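Local atomic coordinates of tyrocidine synthetase 3 (PDB entry 2JGP), a protein that probably takes part in nonribosomal assembly of the antibiotic tyrocidine, pairing a peptidyl carrier domain with a condensation domain that forms peptide bonds. Residues Ser49-His52 with Asn53-Val57; Tyr107-Asp110 with Gln111-Val115; Lys385-Ser388 with Glu389-Gln392. All coordinates share one frame; numbering follows the deposited sequence.

How the contacts relate
All three contacts are local, each within one helix and the residues next to it, and they follow one another along the chain. Contact 1 ends helix 41-55 of the carrier domain, contact 2 ends helix 101-113 and contact 3 begins helix 387-403, both in the condensation domain. Contacts 2 and 3 lie on opposite sides of the chain's centre, their centres about 43 Å apart. Contacts 1 and 3 are partly buried, with Tyr-55 in the one and Phe-387 and Phe-390 in the other turned inward; contact 2 is a surface contact, with Tyr-107 alone buried. Chemistry follows place: a Met-aromatic pair in contact 1, a CH-pi overlap in contact 2, a capping box in contact 3.

Contact 1. Residues Ser49-His52 with Asn53-Val57; sequences SSMH and NEYQV
Met-51 carries its CG beside the backbone N (chi1 -67°) and bends again at chi2 and chi3, which carries SD and CE forward along the helix to CD1 of Tyr-55, one turn on, whose ring leans back beside its own N. The result is a Met-aromatic contact at the C-terminal end of helix 41-55 in the carrier domain. Met-51 SD approaches the Tyr-55 ring obliquely, 5.1 Å from its centroid. The nearest ring atom to Met-51 SD is Tyr-55 CD1, at 3.9 Å. A flexible, polarisable thioether suits this buried place, where Met-51 also packs on Val-18 of helix 10-23. Tyrosine adds a polar end to an apolar ring: its OH is hydrogen-bonded to Gln-17 of helix 10-23, while its side chain touches His-404 and Gln-272 of the condensation domain. Glu-54 likewise reaches that domain, its OE1 hydrogen-bonded to His-404, so this helix end forms part of the interface between the two domains.

The helix closes as Gln-56 takes a positive phi of 50°. Gln-56 N still bonds to His-52 O at 2.9 Å, but from above the carbonyl plane. Met-51 O accepts a bond from Tyr-55 N at 3.0 Å, and as the chain turns back a second, weak one reaches Met-51 O from Val-57 N, nearly straight but 3.5 Å long.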
# COMPACT_ATOMS: atom_id res chain seq x y z
N SER A 49 4.97 28.33 -12.34
CA SER A 49 5.38 27.75 -13.62
C SER A 49 5.80 26.29 -13.47
O SER A 49 5.40 25.45 -14.26
CB SER A 49 6.52 28.56 -14.23
OG SER A 49 6.08 29.84 -14.62
N SER A 50 6.62 26.01 -12.45
CA SER A 50 7.12 24.65 -12.21
C SER A 50 6.01 23.65 -11.89
O SER A 50 6.05 22.51 -12.35
CB SER A 50 8.15 24.63 -11.08
OG SER A 50 9.32 25.32 -11.47
N MET A 51 5.04 24.08 -11.08
CA MET A 51 3.90 23.22 -10.74
C MET A 51 3.01 22.97 -11.95
O MET A 51 2.45 21.89 -12.10
CB MET A 51 3.08 23.82 -9.59
CG MET A 51 3.83 23.87 -8.27
SD MET A 51 4.25 22.23 -7.63
CE MET A 51 2.62 21.61 -7.19
N HIS A 52 2.90 23.97 -12.83
CA HIS A 52 2.17 23.79 -14.08
C HIS A 52 2.88 22.79 -15.00
O HIS A 52 2.24 21.91 -15.58
CB HIS A 52 1.98 25.13 -14.81
CG HIS A 52 1.47 24.99 -16.21
ND1 HIS A 52 0.17 24.62 -16.50
CD2 HIS A 52 2.09 25.15 -17.40
CE1 HIS A 52 0.01 24.57 -17.81
NE2 HIS A 52 1.16 24.89 -18.38
N ASN A 53 4.20 22.92 -15.12
CA ASN A 53 4.98 22.05 -16.01
C ASN A 53 5.07 20.60 -15.52
O ASN A 53 4.93 19.68 -16.32
CB ASN A 53 6.39 22.62 -16.22
CG ASN A 53 6.39 23.89 -17.05
OD1 ASN A 53 5.43 24.20 -17.76
ND2 ASN A 53 7.49 24.64 -16.98
N GLU A 54 5.33 20.41 -14.23
CA GLU A 54 5.52 19.07 -13.69
C GLU A 54 4.19 18.36 -13.41
O GLU A 54 4.08 17.16 -13.65
CB GLU A 54 6.39 19.11 -12.43
CG GLU A 54 6.83 17.74 -11.88
CD GLU A 54 7.77 16.97 -12.81
OE1 GLU A 54 7.91 15.74 -12.63
OE2 GLU A 54 8.37 17.59 -13.70
N TYR A 55 3.19 19.11 -12.94
CA TYR A 55 1.94 18.50 -12.45
C TYR A 55 0.65 19.00 -13.11
O TYR A 55 -0.43 18.53 -12.75
CB TYR A 55 1.85 18.68 -10.93
CG TYR A 55 3.04 18.10 -10.21
CD1 TYR A 55 4.00 18.92 -9.63
CD2 TYR A 55 3.23 16.72 -10.17
CE1 TYR A 55 5.11 18.37 -8.98
CE2 TYR A 55 4.34 16.17 -9.54
CZ TYR A 55 5.27 16.99 -8.95
OH TYR A 55 6.37 16.44 -8.34
N GLN A 56 0.74 19.92 -14.07
CA GLN A 56 -0.45 20.51 -14.70
C GLN A 56 -1.46 21.01 -13.67
O GLN A 56 -2.67 20.80 -13.81
CB GLN A 56 -1.12 19.52 -15.65
CG GLN A 56 -0.61 19.54 -17.06
CD GLN A 56 -1.45 18.69 -17.98
OE1 GLN A 56 -1.77 17.55 -17.66
NE2 GLN A 56 -1.82 19.25 -19.13
N VAL A 57 -0.96 21.64 -12.61
CA VAL A 57 -1.81 22.26 -11.61
C VAL A 57 -1.54 23.75 -11.68
O VAL A 57 -0.39 24.19 -11.58
CB VAL A 57 -1.54 21.72 -10.21
CG1 VAL A 57 -2.35 22.48 -9.17
CG2 VAL A 57 -1.88 20.22 -10.16

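Contact 2. Residues Tyr107-Asp110 with Gln111-Val115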
# COMPACT_ATOMS: atom_id res chain seq x y z
N TYR A 107 -8.45 -8.90 -14.08
CA TYR A 107 -9.44 -9.47 -14.99
C TYR A 107 -8.80 -10.38 -16.03
O TYR A 107 -9.22 -11.52 -16.22
CB TYR A 107 -10.24 -8.37 -15.70
CG TYR A 107 -11.37 -8.94 -16.54
CD1 TYR A 107 -12.62 -9.20 -15.97
CD2 TYR A 107 -11.17 -9.26 -17.88
CE1 TYR A 107 -13.64 -9.74 -16.73
CE2 TYR A 107 -12.19 -9.80 -18.64
CZ TYR A 107 -13.42 -10.05 -18.06
OH TYR A 107 -14.43 -10.59 -18.84
N ILE A 108 -7.78 -9.85 -16.70
CA ILE A 108 -7.07 -10.58 -17.77
C ILE A 108 -6.43 -11.86 -17.23
O ILE A 108 -6.53 -12.92 -17.86
CB ILE A 108 -5.99 -9.69 -18.42
CG1 ILE A 108 -6.63 -8.55 -19.20
CG2 ILE A 108 -5.12 -10.52 -19.36
CD1 ILE A 108 -5.65 -7.51 -19.67
N LEU A 109 -5.78 -11.76 -16.08
CA LEU A 109 -5.14 -12.93 -15.47
C LEU A 109 -6.18 -13.96 -15.03
O LEU A 109 -6.01 -15.16 -15.27
CB LEU A 109 -4.23 -12.52 -14.31
CG LEU A 109 -2.98 -11.75 -14.75
CD1 LEU A 109 -2.23 -11.21 -13.55
CD2 LEU A 109 -2.06 -12.63 -15.57
N ASP A 110 -7.26 -13.49 -14.40
CA ASP A 110 -8.36 -14.36 -13.98
C ASP A 110 -9.01 -15.13 -15.15
O ASP A 110 -9.35 -16.30 -15.01
CB ASP A 110 -9.43 -13.51 -13.26
CG ASP A 110 -10.50 -14.35 -12.58
OD1 ASP A 110 -11.40 -14.86 -13.28
OD2 ASP A 110 -10.47 -14.45 -11.33
N GLN A 111 -9.15 -14.46 -16.29
CA GLN A 111 -9.97 -14.96 -17.40
C GLN A 111 -9.18 -15.74 -18.44
O GLN A 111 -9.70 -16.70 -19.03
CB GLN A 111 -10.70 -13.79 -18.06
CG GLN A 111 -11.79 -13.18 -17.18
CD GLN A 111 -13.12 -13.92 -17.29
OE1 GLN A 111 -13.50 -14.39 -18.37
NE2 GLN A 111 -13.83 -14.02 -16.17
N PHE A 112 -7.94 -15.33 -18.68
CA PHE A 112 -7.10 -15.93 -19.72
C PHE A 112 -5.97 -16.79 -19.16
O PHE A 112 -5.52 -17.72 -19.82
CB PHE A 112 -6.53 -14.83 -20.62
CG PHE A 112 -7.58 -14.07 -21.38
CD1 PHE A 112 -7.94 -14.46 -22.66
CD2 PHE A 112 -8.20 -12.96 -20.81
CE1 PHE A 112 -8.91 -13.76 -23.37
CE2 PHE A 112 -9.16 -12.25 -21.52
CZ PHE A 112 -9.52 -12.65 -22.80
N GLU A 113 -5.50 -16.47 -17.95
CA GLU A 113 -4.33 -17.16 -17.38
C GLU A 113 -4.70 -18.29 -16.42
O GLU A 113 -3.88 -19.17 -16.16
CB GLU A 113 -3.41 -16.16 -16.67
CG GLU A 113 -1.93 -16.47 -16.84
CD GLU A 113 -1.42 -16.15 -18.23
OE1 GLU A 113 -1.64 -15.02 -18.70
OE2 GLU A 113 -0.80 -17.04 -18.86
N GLY A 114 -5.93 -18.28 -15.89
CA GLY A 114 -6.39 -19.34 -15.00
C GLY A 114 -5.71 -19.25 -13.64
O GLY A 114 -4.81 -20.05 -13.33
N VAL A 115 -6.15 -18.30 -12.83
CA VAL A 115 -5.50 -17.94 -11.57
C VAL A 115 -6.23 -18.52 -10.34
O VAL A 115 -6.07 -18.04 -9.22
CB VAL A 115 -5.36 -16.39 -11.50
CG1 VAL A 115 -4.81 -15.93 -10.17
CG2 VAL A 115 -4.46 -15.89 -12.62
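Gln-111 lays its CG over one face of the Tyr-107 ring, 3.7 Å from the centroid and only 16° off the ring normal, a CH-pi contact displaced toward the rim near CZ. The ring reaches this place because its CG stands anti to the backbone N (chi1 -174°), while Gln-111 bends at chi2 and turns its amide nearly parallel to the ring, the two planes 10° apart. Tyrosine fits here because its ring is buried against Phe-154 and Val-156 of strand 152-157, whereas the long glutamine can lay its CG methylene on the ring while the polar amide suits an exposed residue.

Tyr-107 and Gln-111 are i to i+4 neighbours on the last turns of helix 101-113 in the condensation domain. Ile-108 and Phe-112 repeat the spacing on the exposed side: CG2 of Ile-108 is 4.2 Å from CD2 of Phe-112, and Ile-108 O lies at the edge of that ring, near its plane. Asp-110 has its polar partner outside this stretch: its OD2 is hydrogen-bonded to His-221.

Toward its end the helix widens into a pi-type turn, and Glu-113 N meets Leu-109 O at 3.0 Å from above the carbonyl plane. Gly-114 then leaves helical geometry with a positive phi, a conformation easy for a residue without a side chain. The chain folds back, and Val-115 sets CG2 against Leu-109 CB at 3.8 Å.

Contact 3. Residues Lys385-Ser388 with Glu389-Gln392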
# COMPACT_ATOMS: atom_id res chain seq x y z
N LYS A 385 29.55 5.28 1.78
CA LYS A 385 28.56 6.23 2.27
C LYS A 385 28.37 6.09 3.78
O LYS A 385 28.46 4.99 4.31
CB LYS A 385 27.22 6.02 1.57
CG LYS A 385 27.21 6.47 0.13
CD LYS A 385 25.88 6.21 -0.54
CE LYS A 385 25.91 6.67 -1.98
NZ LYS A 385 24.71 6.23 -2.74
N THR A 386 28.11 7.21 4.45
CA THR A 386 27.70 7.16 5.85
C THR A 386 26.24 6.74 5.86
O THR A 386 25.51 7.00 4.90
CB THR A 386 27.85 8.53 6.55
OG1 THR A 386 26.95 9.47 5.96
CG2 THR A 386 29.28 9.06 6.43
N PHE A 387 25.80 6.06 6.92
CA PHE A 387 24.39 5.70 7.00
C PHE A 387 23.54 6.96 6.96
O PHE A 387 22.48 6.98 6.34
CB PHE A 387 24.05 4.89 8.25
CG PHE A 387 22.59 4.54 8.35
CD1 PHE A 387 22.06 3.49 7.61
CD2 PHE A 387 21.74 5.27 9.17
CE1 PHE A 387 20.71 3.18 7.68
CE2 PHE A 387 20.39 4.96 9.26
CZ PHE A 387 19.87 3.91 8.51
N SER A 388 24.01 8.02 7.62
CA SER A 388 23.29 9.29 7.64
C SER A 388 23.00 9.81 6.23
O SER A 388 21.86 10.17 5.92
CB SER A 388 24.07 10.33 8.45
OG SER A 388 23.35 11.55 8.52
N GLU A 389 24.01 9.83 5.37
CA GLU A 389 23.82 10.35 4.01
C GLU A 389 23.00 9.37 3.15
O GLU A 389 22.20 9.80 2.32
CB GLU A 389 25.14 10.70 3.33
CG GLU A 389 25.93 9.53 2.80
CD GLU A 389 27.26 9.96 2.20
OE1 GLU A 389 28.31 9.52 2.70
OE2 GLU A 389 27.23 10.76 1.24
N PHE A 390 23.21 8.07 3.35
CA PHE A 390 22.41 7.05 2.67
C PHE A 390 20.93 7.17 3.04
O PHE A 390 20.05 7.11 2.17
CB PHE A 390 22.90 5.63 2.99
CG PHE A 390 22.05 4.56 2.38
CD1 PHE A 390 21.94 4.44 1.00
CD2 PHE A 390 21.31 3.69 3.19
CE1 PHE A 390 21.14 3.46 0.43
CE2 PHE A 390 20.51 2.70 2.62
CZ PHE A 390 20.42 2.59 1.24
N LEU A 391 20.67 7.34 4.33
CA LEU A 391 19.30 7.53 4.82
C LEU A 391 18.64 8.75 4.17
O LEU A 391 17.45 8.73 3.86
CB LEU A 391 19.27 7.67 6.34
CG LEU A 391 17.92 8.05 6.95
CD1 LEU A 391 16.85 7.02 6.61
CD2 LEU A 391 18.03 8.24 8.46
N GLN A 392 19.40 9.82 3.98
CA GLN A 392 18.88 10.99 3.29
C GLN A 392 18.57 10.69 1.83
O GLN A 392 17.63 11.25 1.27
CB GLN A 392 19.84 12.17 3.41
CG GLN A 392 19.96 12.69 4.84
CD GLN A 392 18.63 13.20 5.38
OE1 GLN A 392 17.91 13.95 4.71
NE2 GLN A 392 18.29 12.78 6.60
O HOH W 1 20.42 11.06 7.86
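The chain enters helix 387-403 from an extended approach at Lys-385 and Thr-386, and the first turns are joined by i to i+4 bonds from Phe-390 N to Thr-386 O and from Leu-391 N to Phe-387 O. Thr-386 is the N-cap, and with Glu-389 it forms a capping box. Thr-386 OG1 sits between the backbone N and the carbonyl carbon (chi1 65°), from where it accepts a hydrogen bond from Glu-389 N at 3.0 Å. In return, Glu-389 directs OE1 back to Thr-386 N at 2.9 Å, using the anti lone pair in a fairly straight bond of 165°. Threonine has a short hydroxyl that can meet the N-H three residues on, while glutamate is long enough to span the turn in the other direction. Lys-385 sends its NZ to a salt bridge with Glu-393 and to Lys-380 O.

On the inner side, Phe-387 and Leu-391 face helices 312-325 and 329-345, large apolar groups whose bulk suits a buried place against Leu-321, Ala-335 and Val-339. CB of Leu-391 lies over one face of the Phe-387 ring, and Leu-391 CD2 is 4.1 Å from Phe-387 CE2. Phe-387 CD1 comes to the edge of the likewise buried Phe-390 ring. On another side, one water donates to Ser-388 O at 2.6 Å, accepts from Gln-392 NE2 at 3.0 Å and also bonds Ser-388 OG; the same NE2 bonds Thr-325 O.

The box thus provides for two N-H groups at the helix start, and the carboxylate of Glu-389, near the positive end of the helix dipole, is probably stabilised as the anion.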